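SalCYP truncation (Salinispora tropica, PDB 7ABB) is a cytochrome P450-family heme protein, a mostly helical fold that holds a heme c group in its interior. Local coordinates at residues T100-R103 with A104-L107; L186-Y189 with V190-H193. All coordinates share one frame; numbering follows the deposited sequence.

Both contacts are local, each within one continuous piece of chain, and they come in series: contact 1 spans 100-107, built on the short helix 101-106 and its N-cap, and contact 2 lies within the longer helix 182-199. Their centres lie 26 Å apart and their nearest atoms about 11 Å, so neither touches the other. Helix 154-165 follows contact 1 in the chain and packs against contact 2. Contact 1 is nearer heme c, with the Arg103 side chain about 8 Å from it, against about 13 Å for Leu186. Contact 1 combines arginine-leucine packing with an exposed Gln102, Arg105 and Asp106 side; contact 2 turns Leu186 and Val190 inward, Glu188, Arg191 and Arg192 outward.

Contact 1: residues T100-R103 with A104-L107; sequences TPQR and ARDL
Leu107 lays its CD1 methyl over one face of the Arg103 guanidinium, above the centre of the group and 3.9 Å from Arg103 CZ. The arginine is brought there by a first torsion that sets CG anti to the backbone N (chi1 179°) and by a bend at chi2. Arg103 NH2 is taken up by the carbonyls of Trp98 and Ala146, which hold the guanidinium in place, and Leu107 also packs on Leu145 and Ala146 of helix 130-147. With Ala104, whose CB sits 3.4 Å from Pro101 O, this is the tight side of the turn. The frame is a short helix with a capped start: Thr100 is the N-cap, and its OG1 accepts from Arg103 N at 2.9 Å. Behind the cap, four i to i+4 bonds follow, the last, Leu107 N to Arg103 O, the most bent at 143°. The exposed side is a chain of two side-chain hydrogen bonds through the Gln102 amide, i to i+3 and i to i+4. Arg105 NH2 gives a hydrogen bond to Gln102 OE1 at 2.7 Å; the oxygen lies in the guanidinium plane, yet the donor stands well above the amide carbonyl plane, the two flat groups being 80° apart. Gln102 NE2 donates to Asp106 OD1 at 2.9 Å, within its own amide plane but from above the carboxylate. With CG anti to N, the bend at chi2 directs the Gln102 amide toward the next turn to reach both partners, which fixes its orientation. Under one face of the Arg105 guanidinium lie Gln102 CA and Pro101 O.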
ATOM      1  N   THR A 100       5.026  -4.322 -14.326  1.00 21.62           N
ATOM      2  CA  THR A 100       5.789  -5.542 -14.155  1.00 21.15           C
ATOM      3  C   THR A 100       7.043  -5.325 -13.322  1.00 22.26           C
ATOM      4  O   THR A 100       7.553  -4.202 -13.209  1.00 19.57           O
ATOM      5  CB  THR A 100       6.234  -6.074 -15.500  1.00 22.79           C
ATOM      6  OG1 THR A 100       7.028  -5.070 -16.146  1.00 22.99           O
ATOM      7  CG2 THR A 100       5.036  -6.451 -16.354  1.00 25.43           C
ATOM      8  N   PRO A 101       7.629  -6.412 -12.821  1.00 20.98           N
ATOM      9  CA  PRO A 101       8.974  -6.298 -12.251  1.00 22.07           C
ATOM     10  C   PRO A 101       9.973  -5.708 -13.221  1.00 21.54           C
ATOM     11  O   PRO A 101      10.802  -4.886 -12.800  1.00 21.46           O
ATOM     12  CB  PRO A 101       9.306  -7.754 -11.869  1.00 22.53           C
ATOM     13  CG  PRO A 101       8.001  -8.369 -11.627  1.00 23.68           C
ATOM     14  CD  PRO A 101       7.083  -7.770 -12.658  1.00 24.55           C
ATOM     15  N   GLN A 102       9.914  -6.055 -14.506  1.00 22.61           N
ATOM     16  CA  GLN A 102      10.867  -5.494 -15.461  1.00 20.65           C
ATOM     17  C   GLN A 102      10.697  -3.985 -15.585  1.00 21.24           C
ATOM     18  O   GLN A 102      11.691  -3.249 -15.637  1.00 21.21           O
ATOM     19  CB  GLN A 102      10.735  -6.159 -16.832  1.00 26.70           C
ATOM     20  CG  GLN A 102      11.780  -5.661 -17.834  1.00 30.66           C
ATOM     21  CD  GLN A 102      13.216  -5.903 -17.355  1.00 50.09           C
ATOM     22  OE1 GLN A 102      13.624  -7.042 -17.123  1.00 46.68           O
ATOM     23  NE2 GLN A 102      13.982  -4.823 -17.191  1.00 37.91           N
ATOM     24  N   ARG A 103       9.453  -3.495 -15.631  1.00 20.40           N
ATOM     25  CA  ARG A 103       9.249  -2.049 -15.658  1.00 20.19           C
ATOM     26  C   ARG A 103       9.814  -1.390 -14.409  1.00 18.81           C
ATOM     27  O   ARG A 103      10.397  -0.306 -14.482  1.00 19.78           O
ATOM     28  CB  ARG A 103       7.764  -1.700 -15.795  1.00 22.59           C
ATOM     29  CG  ARG A 103       7.520  -0.167 -15.797  1.00 32.28           C
ATOM     30  CD  ARG A 103       6.980   0.309 -17.103  1.00 46.88           C
ATOM     31  NE  ARG A 103       6.997   1.757 -17.308  1.00 38.72           N
ATOM     32  CZ  ARG A 103       6.170   2.641 -16.755  1.00 31.54           C
ATOM     33  NH1 ARG A 103       6.292   3.914 -17.109  1.00 26.22           N
ATOM     34  NH2 ARG A 103       5.252   2.291 -15.846  1.00 28.55           N
ATOM     35  N   ALA A 104       9.626  -2.009 -13.245  1.00 18.00           N
ATOM     36  CA  ALA A 104      10.182  -1.438 -12.020  1.00 17.90           C
ATOM     37  C   ALA A 104      11.698  -1.339 -12.105  1.00 18.24           C
ATOM     38  O   ALA A 104      12.285  -0.333 -11.679  1.00 18.70           O
ATOM     39  CB  ALA A 104       9.773  -2.290 -10.829  1.00 19.21           C
ATOM     40  N   ARG A 105      12.347  -2.372 -12.649  1.00 19.03           N
ATOM     41  CA  ARG A 105      13.790  -2.323 -12.849  1.00 20.29           C
ATOM     42  C   ARG A 105      14.166  -1.220 -13.825  1.00 20.44           C
ATOM     43  O   ARG A 105      15.133  -0.483 -13.597  1.00 20.10           O
ATOM     44  CB  ARG A 105      14.306  -3.678 -13.348  1.00 20.99           C
ATOM     45  CG  ARG A 105      14.175  -4.781 -12.312  1.00 25.78           C
ATOM     46  CD  ARG A 105      14.983  -6.016 -12.677  1.00 29.49           C
ATOM     47  NE  ARG A 105      14.425  -6.739 -13.819  1.00 33.16           N
ATOM     48  CZ  ARG A 105      13.493  -7.692 -13.735  1.00 39.15           C
ATOM     49  NH1 ARG A 105      12.983  -8.051 -12.563  1.00 42.42           N
ATOM     50  NH2 ARG A 105      13.062  -8.292 -14.838  1.00 40.91           N
ATOM     51  N   ASP A 106      13.398  -1.077 -14.903  1.00 20.38           N
ATOM     52  CA  ASP A 106      13.687  -0.038 -15.895  1.00 20.45           C
ATOM     53  C   ASP A 106      13.678   1.346 -15.258  1.00 20.23           C
ATOM     54  O   ASP A 106      14.456   2.224 -15.657  1.00 20.07           O
ATOM     55  CB  ASP A 106      12.666  -0.093 -17.039  1.00 21.29           C
ATOM     56  CG  ASP A 106      12.866  -1.282 -17.955  1.00 30.40           C
ATOM     57  OD1 ASP A 106      13.897  -1.978 -17.868  1.00 27.63           O
ATOM     58  OD2 ASP A 106      11.968  -1.513 -18.799  1.00 32.23           O
ATOM     59  N   LEU A 107      12.793   1.564 -14.288  1.00 17.48           N
ATOM     60  CA  LEU A 107      12.604   2.839 -13.624  1.00 17.91           C
ATOM     61  C   LEU A 107      13.488   3.000 -12.396  1.00 18.72           C
ATOM     62  O   LEU A 107      13.488   4.081 -11.799  1.00 18.06           O
ATOM     63  CB  LEU A 107      11.140   3.009 -13.219  1.00 19.06           C
ATOM     64  CG  LEU A 107      10.114   3.087 -14.361  1.00 23.39           C
ATOM     65  CD1 LEU A 107       8.715   3.064 -13.815  1.00 24.05           C
ATOM     66  CD2 LEU A 107      10.321   4.338 -15.155  1.00 27.61           C
TER

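Contact 2: residues L186-Y189 with V190-H193; sequences LQEY and VRRH
Glu188 reaches two arginines, one with each carboxylate oxygen. Its OE2 takes a nearly straight salt-bridge hydrogen bond from Arg191 NH2, 2.6 Å long at 165°. That oxygen lies at the guanidinium edge, in its plane, whereas the donor comes from above the carboxylate, the two planes being 87° apart. Glu188 OE1 instead stands over the centre of the Arg192 guanidinium, 3.7 Å from Arg192 NH2: a long bridge with no N-H directed at it. A first torsion away from a staggered value (chi1 -97°) and a bend at chi2 carry the carboxylate forward, toward the next turn. Glu188 CA and Gln187 O lie at one face of Arg191, which also touches Glu226 of helix 222-235. The i to i+4 backbone bonds of helix 182-199 place Glu188, Arg191 and Arg192 on one side, as an intrahelical salt-bridge network. On the buried side Val190 CG1 meets Leu186 CD1 at 4.2 Å, and Leu186 packs on helices 154-165 and 222-235. Tyr189 bonds through OH to Asp153, and Trp149 makes edge-to-face contacts with both Tyr189 and His193. Two neighbouring positive groups would probably favour a deprotonated Glu188, with Arg191 directionally bonded and Arg192 weakly attracted without direction.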
ATOM      1  N   LEU A 186      -8.398  16.592  -7.344  1.00 33.55           N
ATOM      2  CA  LEU A 186      -7.873  15.406  -8.006  1.00 30.59           C
ATOM      3  C   LEU A 186      -8.691  15.074  -9.249  1.00 29.11           C
ATOM      4  O   LEU A 186      -8.132  14.728 -10.294  1.00 33.10           O
ATOM      5  CB  LEU A 186      -7.872  14.224  -7.038  1.00 32.75           C
ATOM      6  CG  LEU A 186      -7.422  12.893  -7.630  1.00 32.41           C
ATOM      7  CD1 LEU A 186      -6.005  12.990  -8.141  1.00 34.15           C
ATOM      8  CD2 LEU A 186      -7.537  11.785  -6.590  1.00 37.43           C
ATOM      9  N   GLN A 187     -10.018  15.180  -9.154  1.00 29.25           N
ATOM     10  CA  GLN A 187     -10.865  14.854 -10.298  1.00 31.51           C
ATOM     11  C   GLN A 187     -10.616  15.806 -11.458  1.00 33.80           C
ATOM     12  O   GLN A 187     -10.551  15.378 -12.615  1.00 36.27           O
ATOM     13  CB  GLN A 187     -12.333  14.888  -9.889  1.00 35.52           C
ATOM     14  CG  GLN A 187     -12.699  13.808  -8.909  1.00 38.52           C
ATOM     15  CD  GLN A 187     -14.176  13.807  -8.591  1.00 50.78           C
ATOM     16  OE1 GLN A 187     -14.712  14.783  -8.071  1.00 64.03           O
ATOM     17  NE2 GLN A 187     -14.844  12.710  -8.911  1.00 52.65           N
ATOM     18  N   GLU A 188     -10.474  17.103 -11.168  1.00 36.33           N
ATOM     19  CA  GLU A 188     -10.160  18.062 -12.223  1.00 40.15           C
ATOM     20  C   GLU A 188      -8.793  17.768 -12.823  1.00 32.44           C
ATOM     21  O   GLU A 188      -8.606  17.852 -14.042  1.00 35.01           O
ATOM     22  CB  GLU A 188     -10.206  19.489 -11.675  1.00 48.80           C
ATOM     23  CG  GLU A 188     -11.513  20.214 -11.919  1.00 63.50           C
ATOM     24  CD  GLU A 188     -11.710  20.603 -13.378  1.00 63.22           C
ATOM     25  OE1 GLU A 188     -10.703  20.757 -14.104  1.00 72.14           O
ATOM     26  OE2 GLU A 188     -12.875  20.754 -13.800  1.00 77.59           O
ATOM     27  N   TYR A 189      -7.826  17.409 -11.977  1.00 32.70           N
ATOM     28  CA  TYR A 189      -6.485  17.114 -12.470  1.00 30.64           C
ATOM     29  C   TYR A 189      -6.498  15.961 -13.469  1.00 34.82           C
ATOM     30  O   TYR A 189      -5.920  16.063 -14.554  1.00 32.22           O
ATOM     31  CB  TYR A 189      -5.545  16.807 -11.306  1.00 29.91           C
ATOM     32  CG  TYR A 189      -4.146  16.544 -11.790  1.00 29.57           C
ATOM     33  CD1 TYR A 189      -3.273  17.592 -12.040  1.00 37.00           C
ATOM     34  CD2 TYR A 189      -3.706  15.256 -12.035  1.00 28.64           C
ATOM     35  CE1 TYR A 189      -1.999  17.359 -12.493  1.00 29.09           C
ATOM     36  CE2 TYR A 189      -2.416  15.016 -12.480  1.00 30.02           C
ATOM     37  CZ  TYR A 189      -1.578  16.078 -12.721  1.00 32.44           C
ATOM     38  OH  TYR A 189      -0.306  15.837 -13.173  1.00 30.65           O
ATOM     39  N   VAL A 190      -7.158  14.849 -13.129  1.00 32.57           N
ATOM     40  CA  VAL A 190      -7.148  13.712 -14.052  1.00 32.03           C
ATOM     41  C   VAL A 190      -7.926  14.031 -15.325  1.00 28.49           C
ATOM     42  O   VAL A 190      -7.563  13.554 -16.406  1.00 34.53           O
ATOM     43  CB  VAL A 190      -7.683  12.423 -13.396  1.00 31.45           C
ATOM     44  CG1 VAL A 190      -6.866  12.065 -12.148  1.00 29.21           C
ATOM     45  CG2 VAL A 190      -9.155  12.535 -13.085  1.00 37.57           C
ATOM     46  N   ARG A 191      -8.996  14.834 -15.228  1.00 29.48           N
ATOM     47  CA  ARG A 191      -9.706  15.284 -16.425  1.00 34.22           C
ATOM     48  C   ARG A 191      -8.781  16.083 -17.327  1.00 37.76           C
ATOM     49  O   ARG A 191      -8.766  15.892 -18.550  1.00 38.04           O
ATOM     50  CB  ARG A 191     -10.910  16.140 -16.035  1.00 41.24           C
ATOM     51  CG  ARG A 191     -12.128  15.355 -15.654  1.00 41.38           C
ATOM     52  CD  ARG A 191     -13.396  16.157 -15.895  1.00 62.97           C
ATOM     53  NE  ARG A 191     -13.465  17.333 -15.033  1.00 64.69           N
ATOM     54  CZ  ARG A 191     -13.884  17.314 -13.772  1.00 68.74           C
ATOM     55  NH1 ARG A 191     -14.278  16.178 -13.213  1.00 66.89           N
ATOM     56  NH2 ARG A 191     -13.908  18.434 -13.065  1.00 64.59           N
ATOM     57  N   ARG A 192      -8.005  16.990 -16.735  1.00 33.80           N
ATOM     58  CA  ARG A 192      -7.066  17.784 -17.517  1.00 34.95           C
ATOM     59  C   ARG A 192      -5.963  16.913 -18.112  1.00 36.31           C
ATOM     60  O   ARG A 192      -5.512  17.175 -19.235  1.00 35.57           O
ATOM     61  CB  ARG A 192      -6.474  18.903 -16.656  1.00 38.91           C
ATOM     62  CG  ARG A 192      -7.428  20.071 -16.357  1.00 43.59           C
ATOM     63  CD  ARG A 192      -6.701  21.178 -15.587  1.00 51.19           C
ATOM     64  NE  ARG A 192      -7.433  22.450 -15.546  1.00 63.78           N
ATOM     65  CZ  ARG A 192      -7.836  23.078 -14.438  1.00 72.67           C
ATOM     66  NH1 ARG A 192      -8.484  24.237 -14.537  1.00 74.41           N
ATOM     67  NH2 ARG A 192      -7.595  22.575 -13.231  1.00 69.69           N
ATOM     68  N   HIS A 193      -5.530  15.872 -17.394  1.00 33.43           N
ATOM     69  CA  HIS A 193      -4.488  14.998 -17.920  1.00 30.52           C
ATOM     70  C   HIS A 193      -4.995  14.216 -19.128  1.00 33.28           C
ATOM     71  O   HIS A 193      -4.292  14.075 -20.135  1.00 32.02           O
ATOM     72  CB  HIS A 193      -3.995  14.035 -16.835  1.00 26.52           C
ATOM     73  CG  HIS A 193      -2.805  13.236 -17.258  1.00 25.46           C
ATOM     74  ND1 HIS A 193      -1.590  13.819 -17.553  1.00 26.58           N
ATOM     75  CD2 HIS A 193      -2.658  11.910 -17.492  1.00 26.37           C
ATOM     76  CE1 HIS A 193      -0.739  12.880 -17.927  1.00 27.83           C
ATOM     77  NE2 HIS A 193      -1.361  11.712 -17.891  1.00 25.91           N
TER